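Side-chain contacts in squalene synthase HpnC (Alicyclobacillus acidocaldarius subsp. acidocaldarius, PDB 4HD1), which probably acts as a squalene synthase of the squalene/phytoene synthase family, joining isoprenoid diphosphates head to head on the way to squalene: residues 9-12 with 13-16; 48-51 with 52-56; 70-73 with 74-77. All coordinates share one frame; numbering follows the deposited sequence.

Interaction 1 (9-12 with 13-16)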
loop_
_atom_site.group_PDB
_atom_site.type_symbol
_atom_site.label_atom_id
_atom_site.label_comp_id
_atom_site.label_asym_id
_atom_site.label_seq_id
_atom_site.Cartn_x
_atom_site.Cartn_y
_atom_site.Cartn_z
ATOM N N VAL A 9 -23.143 -0.042 19.561
ATOM C CA VAL A 9 -22.821 -0.861 20.739
ATOM C C VAL A 9 -22.530 -2.332 20.413
ATOM O O VAL A 9 -21.556 -2.889 20.925
ATOM C CB VAL A 9 -23.922 -0.744 21.836
ATOM C CG1 VAL A 9 -23.670 -1.717 22.987
ATOM C CG2 VAL A 9 -24.017 0.687 22.364
ATOM N N GLU A 10 -23.352 -2.946 19.556
ATOM C CA GLU A 10 -23.206 -4.373 19.217
ATOM C C GLU A 10 -21.915 -4.656 18.477
ATOM O O GLU A 10 -21.420 -5.777 18.514
ATOM C CB GLU A 10 -24.363 -4.897 18.357
ATOM C CG GLU A 10 -25.706 -4.225 18.577
ATOM C CD GLU A 10 -25.820 -2.898 17.847
ATOM O OE1 GLU A 10 -26.354 -1.938 18.443
ATOM O OE2 GLU A 10 -25.370 -2.816 16.684
ATOM N N LEU A 11 -21.378 -3.646 17.797
ATOM C CA LEU A 11 -20.189 -3.827 16.951
ATOM C C LEU A 11 -18.863 -3.407 17.589
ATOM O O LEU A 11 -17.804 -3.589 16.986
ATOM C CB LEU A 11 -20.377 -3.118 15.600
ATOM C CG LEU A 11 -21.257 -3.848 14.578
ATOM C CD1 LEU A 11 -21.818 -2.888 13.538
ATOM C CD2 LEU A 11 -20.492 -4.984 13.914
ATOM N N ARG A 12 -18.912 -2.860 18.799
ATOM C CA ARG A 12 -17.702 -2.335 19.441
ATOM C C ARG A 12 -16.634 -3.378 19.722
ATOM O O ARG A 12 -15.437 -3.082 19.618
ATOM C CB ARG A 12 -18.043 -1.565 20.711
ATOM C CG ARG A 12 -18.489 -0.162 20.387
ATOM C CD ARG A 12 -18.968 0.589 21.598
ATOM N NE ARG A 12 -19.956 1.554 21.159
ATOM C CZ ARG A 12 -20.743 2.257 21.964
ATOM N NH1 ARG A 12 -20.660 2.115 23.281
ATOM N NH2 ARG A 12 -21.617 3.106 21.440
ATOM N N GLY A 13 -17.063 -4.591 20.068
ATOM C CA GLY A 13 -16.143 -5.702 20.264
ATOM C C GLY A 13 -15.390 -6.039 18.993
ATOM O O GLY A 13 -14.164 -6.169 19.009
ATOM N N ASP A 14 -16.119 -6.159 17.885
ATOM C CA ASP A 14 -15.517 -6.504 16.597
ATOM C C ASP A 14 -14.537 -5.440 16.113
ATOM O O ASP A 14 -13.490 -5.770 15.551
ATOM C CB ASP A 14 -16.604 -6.728 15.554
ATOM C CG ASP A 14 -17.586 -7.804 15.959
ATOM O OD1 ASP A 14 -17.252 -8.629 16.840
ATOM O OD2 ASP A 14 -18.696 -7.830 15.390
ATOM N N PHE A 15 -14.878 -4.171 16.332
ATOM C CA PHE A 15 -13.984 -3.071 15.991
ATOM C C PHE A 15 -12.785 -3.000 16.937
ATOM O O PHE A 15 -11.692 -2.594 16.531
ATOM C CB PHE A 15 -14.737 -1.737 15.936
ATOM C CG PHE A 15 -15.392 -1.471 14.606
ATOM C CD1 PHE A 15 -14.661 -0.929 13.553
ATOM C CD2 PHE A 15 -16.734 -1.785 14.395
ATOM C CE1 PHE A 15 -15.254 -0.692 12.321
ATOM C CE2 PHE A 15 -17.337 -1.546 13.163
ATOM C CZ PHE A 15 -16.596 -0.997 12.124
ATOM N N GLU A 16 -12.984 -3.410 18.190
ATOM C CA GLU A 16 -11.870 -3.536 19.122
ATOM C C GLU A 16 -10.836 -4.557 18.639
ATOM O O GLU A 16 -9.631 -4.326 18.785
ATOM C CB GLU A 16 -12.356 -3.894 20.529
ATOM C CG GLU A 16 -11.239 -4.043 21.557
ATOM C CD GLU A 16 -10.440 -2.765 21.787
ATOM O OE1 GLU A 16 -9.496 -2.808 22.599
ATOM O OE2 GLU A 16 -10.744 -1.714 21.175
HETATM O O HOH W 1 -18.900 -6.573 18.755
#

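Interaction 2 (48-51 with 52-56)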
loop_
_atom_site.group_PDB
_atom_site.type_symbol
_atom_site.label_atom_id
_atom_site.label_comp_id
_atom_site.label_asym_id
_atom_site.label_seq_id
_atom_site.Cartn_x
_atom_site.Cartn_y
_atom_site.Cartn_z
ATOM N N TYR A 48 -7.443 -1.624 7.707
ATOM C CA TYR A 48 -6.087 -2.072 7.994
ATOM C C TYR A 48 -6.014 -3.499 8.528
ATOM O O TYR A 48 -5.092 -4.236 8.153
ATOM C CB TYR A 48 -5.341 -1.067 8.869
ATOM C CG TYR A 48 -4.720 0.030 8.037
ATOM C CD1 TYR A 48 -3.420 -0.096 7.539
ATOM C CD2 TYR A 48 -5.440 1.181 7.704
ATOM C CE1 TYR A 48 -2.849 0.902 6.760
ATOM C CE2 TYR A 48 -4.875 2.188 6.926
ATOM C CZ TYR A 48 -3.581 2.043 6.461
ATOM O OH TYR A 48 -3.013 3.028 5.689
ATOM N N ALA A 49 -6.977 -3.905 9.362
ATOM C CA ALA A 49 -7.062 -5.311 9.779
ATOM C C ALA A 49 -7.241 -6.203 8.554
ATOM O O ALA A 49 -6.604 -7.243 8.452
ATOM C CB ALA A 49 -8.181 -5.545 10.789
ATOM N N PHE A 50 -8.074 -5.787 7.604
ATOM C CA PHE A 50 -8.199 -6.525 6.349
ATOM C C PHE A 50 -6.848 -6.685 5.626
ATOM O O PHE A 50 -6.522 -7.779 5.167
ATOM C CB PHE A 50 -9.243 -5.891 5.420
ATOM C CG PHE A 50 -9.234 -6.470 4.029
ATOM C CD1 PHE A 50 -10.019 -7.582 3.714
ATOM C CD2 PHE A 50 -8.417 -5.926 3.040
ATOM C CE1 PHE A 50 -10.000 -8.126 2.441
ATOM C CE2 PHE A 50 -8.388 -6.470 1.767
ATOM C CZ PHE A 50 -9.182 -7.571 1.467
ATOM N N CYS A 51 -6.073 -5.604 5.525
ATOM C CA CYS A 51 -4.753 -5.655 4.876
ATOM C C CYS A 51 -3.766 -6.543 5.640
ATOM O O CYS A 51 -2.978 -7.260 5.029
ATOM C CB CYS A 51 -4.160 -4.254 4.705
ATOM S SG CYS A 51 -5.139 -3.149 3.669
ATOM N N ARG A 52 -3.813 -6.486 6.972
ATOM C CA ARG A 52 -3.009 -7.369 7.812
ATOM C C ARG A 52 -3.296 -8.833 7.466
ATOM O O ARG A 52 -2.378 -9.648 7.378
ATOM C CB ARG A 52 -3.275 -7.109 9.300
ATOM C CG ARG A 52 -2.505 -8.034 10.238
ATOM C CD ARG A 52 -3.301 -8.388 11.486
ATOM N NE ARG A 52 -2.746 -9.558 12.166
ATOM C CZ ARG A 52 -2.022 -9.524 13.284
ATOM N NH1 ARG A 52 -1.756 -8.368 13.885
ATOM N NH2 ARG A 52 -1.565 -10.655 13.808
ATOM N N GLY A 53 -4.575 -9.148 7.265
ATOM C CA GLY A 53 -5.005 -10.496 6.897
ATOM C C GLY A 53 -4.368 -10.971 5.605
ATOM O O GLY A 53 -3.961 -12.122 5.506
ATOM N N VAL A 54 -4.271 -10.082 4.617
ATOM C CA VAL A 54 -3.603 -10.418 3.355
ATOM C C VAL A 54 -2.086 -10.572 3.552
ATOM O O VAL A 54 -1.481 -11.487 2.991
ATOM C CB VAL A 54 -3.903 -9.404 2.219
ATOM C CG1 VAL A 54 -3.443 -9.956 0.872
ATOM C CG2 VAL A 54 -5.387 -9.067 2.161
ATOM N N ASP A 55 -1.484 -9.690 4.352
ATOM C CA ASP A 55 -0.055 -9.783 4.678
ATOM C C ASP A 55 0.315 -11.129 5.300
ATOM O O ASP A 55 1.291 -11.755 4.890
ATOM C CB ASP A 55 0.376 -8.650 5.615
ATOM C CG ASP A 55 0.473 -7.299 4.913
ATOM O OD1 ASP A 55 0.340 -7.241 3.671
ATOM O OD2 ASP A 55 0.691 -6.286 5.616
ATOM N N ASP A 56 -0.476 -11.568 6.278
ATOM C CA ASP A 56 -0.231 -12.824 7.002
ATOM C C ASP A 56 -0.212 -14.063 6.104
ATOM O O ASP A 56 0.380 -15.086 6.456
ATOM C CB ASP A 56 -1.260 -13.007 8.120
ATOM C CG ASP A 56 -0.984 -12.123 9.322
ATOM O OD1 ASP A 56 0.011 -11.366 9.310
ATOM O OD2 ASP A 56 -1.766 -12.187 10.291
#

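Interaction 3 (70-73 with 74-77)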
loop_
_atom_site.group_PDB
_atom_site.type_symbol
_atom_site.label_atom_id
_atom_site.label_comp_id
_atom_site.label_asym_id
_atom_site.label_seq_id
_atom_site.Cartn_x
_atom_site.Cartn_y
_atom_site.Cartn_z
ATOM N N ASP A 70 -8.092 -17.603 -1.592
ATOM C CA ASP A 70 -9.428 -17.883 -2.123
ATOM C C ASP A 70 -10.479 -17.881 -1.016
ATOM O O ASP A 70 -11.570 -17.339 -1.194
ATOM C CB ASP A 70 -9.457 -19.226 -2.866
ATOM C CG ASP A 70 -8.787 -19.166 -4.235
ATOM O OD1 ASP A 70 -8.154 -18.135 -4.573
ATOM O OD2 ASP A 70 -8.888 -20.167 -4.976
ATOM N N ALA A 71 -10.147 -18.486 0.123
ATOM C CA ALA A 71 -11.044 -18.505 1.274
ATOM C C ALA A 71 -11.198 -17.100 1.846
ATOM O O ALA A 71 -12.282 -16.717 2.297
ATOM C CB ALA A 71 -10.535 -19.466 2.338
ATOM N N TYR A 72 -10.109 -16.333 1.814
ATOM C CA TYR A 72 -10.108 -14.965 2.325
ATOM C C TYR A 72 -10.941 -14.068 1.415
ATOM O O TYR A 72 -11.629 -13.156 1.882
ATOM C CB TYR A 72 -8.676 -14.451 2.443
ATOM C CG TYR A 72 -8.499 -13.271 3.371
ATOM C CD1 TYR A 72 -8.468 -13.439 4.758
ATOM C CD2 TYR A 72 -8.334 -11.982 2.859
ATOM C CE1 TYR A 72 -8.292 -12.353 5.608
ATOM C CE2 TYR A 72 -8.157 -10.891 3.699
ATOM C CZ TYR A 72 -8.136 -11.080 5.068
ATOM O OH TYR A 72 -7.957 -9.987 5.885
ATOM N N GLU A 73 -10.887 -14.350 0.117
ATOM C CA GLU A 73 -11.708 -13.658 -0.869
ATOM C C GLU A 73 -13.187 -14.003 -0.672
ATOM O O GLU A 73 -14.055 -13.140 -0.837
ATOM C CB GLU A 73 -11.245 -14.012 -2.282
ATOM C CG GLU A 73 -11.981 -13.285 -3.393
ATOM C CD GLU A 73 -11.361 -13.524 -4.754
ATOM O OE1 GLU A 73 -12.103 -13.914 -5.679
ATOM O OE2 GLU A 73 -10.134 -13.329 -4.898
ATOM N N GLU A 74 -13.454 -15.259 -0.309
ATOM C CA GLU A 74 -14.799 -15.712 0.047
ATOM C C GLU A 74 -15.382 -14.944 1.229
ATOM O O GLU A 74 -16.545 -14.527 1.189
ATOM C CB GLU A 74 -14.809 -17.216 0.346
ATOM C CG GLU A 74 -14.853 -18.095 -0.891
ATOM C CD GLU A 74 -15.966 -17.704 -1.846
ATOM O OE1 GLU A 74 -17.131 -17.594 -1.403
ATOM O OE2 GLU A 74 -15.675 -17.501 -3.044
ATOM N N GLU A 75 -14.573 -14.768 2.273
ATOM C CA GLU A 75 -14.957 -13.988 3.452
ATOM C C GLU A 75 -15.267 -12.544 3.057
ATOM O O GLU A 75 -16.283 -11.983 3.473
ATOM C CB GLU A 75 -13.855 -14.046 4.520
ATOM C CG GLU A 75 -13.767 -15.390 5.243
ATOM C CD GLU A 75 -12.381 -15.707 5.797
ATOM O OE1 GLU A 75 -11.806 -14.865 6.525
ATOM O OE2 GLU A 75 -11.867 -16.817 5.519
ATOM N N LEU A 76 -14.397 -11.962 2.233
ATOM C CA LEU A 76 -14.575 -10.603 1.734
ATOM C C LEU A 76 -15.902 -10.441 0.995
ATOM O O LEU A 76 -16.643 -9.496 1.260
ATOM C CB LEU A 76 -13.394 -10.202 0.839
ATOM C CG LEU A 76 -13.251 -8.777 0.277
ATOM C CD1 LEU A 76 -14.032 -8.603 -1.019
ATOM C CD2 LEU A 76 -13.605 -7.691 1.291
ATOM N N ARG A 77 -16.203 -11.365 0.084
ATOM C CA ARG A 77 -17.470 -11.328 -0.655
ATOM C C ARG A 77 -18.685 -11.488 0.263
ATOM O O ARG A 77 -19.717 -10.854 0.047
ATOM C CB ARG A 77 -17.502 -12.370 -1.776
ATOM C CG ARG A 77 -16.307 -12.313 -2.714
ATOM C CD ARG A 77 -16.532 -13.149 -3.961
ATOM N NE ARG A 77 -16.749 -12.296 -5.122
ATOM C CZ ARG A 77 -15.803 -11.963 -5.993
ATOM N NH1 ARG A 77 -14.565 -12.426 -5.853
ATOM N NH2 ARG A 77 -16.098 -11.169 -7.013
#

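Interaction 1 (9-12 with 13-16)
Leu11 O accepts Phe15 N at 3.1 Å and Arg12 O accepts Glu16 N at 2.9 Å, two i to i+4 backbone bonds that set up the first turn of helix 12-25 as the chain leaves the preceding loop. The same Leu11 O lies in the plane of the Phe15 ring at its edge, 3.3 Å from CD2. With CG of Phe15 swung beside its own backbone N (chi1 -85°), this ring edge is brought back over the start of the helix, where CD2 also meets Leu11 CB at 4.1 Å. The Leu11 and Asp14 side chains run at a slant to each other, Leu11 CD2 lying 3.7 Å from Asp14 OD2, while OD1 of that carboxylate forms a salt bridge with Arg90. A water bridges the preceding backbone pair: it donates to Glu10 O at 2.7 Å and accepts from Asp14 N at 2.9 Å, standing in for a direct helical bond. Phe15 is buried against Ala91 and Thr95 of helix 87-99 and Pro42 and Ser46 of helix 41-56, and Leu11 rests on Phe94. The arrangement is the N-terminal first turn of an alpha-helix, with a water between the first C=O and N-H and Phe15 packed between helices 41-56 and 87-99.

Interaction 2 (48-51 with 52-56)
Helix 41-56, on which Phe50 packs against Val54, carries the start of an aspartate-rich DDLGD sequence at Asp55 and Asp56. Val54 CG2 lies over one face of the Phe50 ring, 4.0 Å from CE2, the two side chains meeting at a slant. With CG anti to the backbone N and beside the carbonyl carbon (chi1 170°), the ring projects outward from the helix, where Val54 CG2 can cover that face. Phe50 O is gripped twice, by Val54 N at 3.3 Å and by the hydroxyl of Tyr72 from helix 65-81. The same hydroxyl packs on the bare glycine at Gly53, whose CA lies 3.2 Å from Tyr72 OH. Asp55 N donates to Cys51 O at 2.9 Å and 164°, a nearly straight bond, and the carboxylate of Asp55 bonds His25 NE2 through OD2. Arg52 binds Leu21 O through NH1, and its NE forms a salt bridge with Asp56 OD2 through a long, weak hydrogen bond of 3.4 Å. A DDLGD sequence on this helix of a squalene/phytoene synthase is consistent with the first aspartate-rich motif of the isoprenoid synthase fold, which in relatives binds the substrate diphosphate through magnesium.

Interaction 3 (70-73 with 74-77)
Glu73 and Arg77 form an i to i+4 salt bridge along helix 65-81, one of the helices of this all-alpha isoprenoid synthase fold. From CB, which lies close to Glu74 N, the Glu73 chain runs out extended, its CG anti to the backbone N (chi1 -177°) and passing 3.7 Å from Arg77 NH1. CD comes to 3.6 Å from the same nitrogen, lying near the guanidinium plane at its edge. At the tip OE1 meets NH1 at 2.9 Å, with the carboxylate and guanidinium planes turned 55° apart, while OE2 is held by Arg114 of helix 104-118, which also pairs with Asp70. The two side chains lie alongside each other and point the same way, and Arg77 bends at its third torsion (chi3 108°) to bring NH1 round to the acid. Its CG packs tightly on the backbone, 3.0 Å from Glu73 O. With an alanine at Glu73, Arg77 would probably lose its carboxylate mate and be set free to turn, and Arg114 would lose an acidic partner. Glu74 is bent at its second torsion, its CG lying 3.4 Å from Asp70 O. Towards helix 87-99, Glu75 crosses Tyr72 at about a right angle, and its OE1 approaches ring atom CD1 of Tyr72 at 4.0 Å.

Interaction 2 is the most buried of the three, though only partly so, its centre about 11 Å from the centre of the chain, whereas interactions 1 and 3 lie at the surface. Chemistry follows place: a bridging water and one buried ring at the helix start in 9-16, ring-to-methyl packing in 48-56. In 70-77 a salt bridge joins the two segments themselves, while in interaction 1 the charge pairs outward to Arg90. Interactions 2 and 3 touch where helices 41-56 and 65-81 pack: Val54 CG2 meets Tyr72 CE2 at 3.7 Å and Phe50 CE1 meets Leu76 CD2 at 3.8 Å. Interaction 1 does not touch the others, but its Phe15 touches Pro42 and Ser46, in the N-terminal half of helix 41-56, and it shares helix 87-99 as a neighbour with interaction 3.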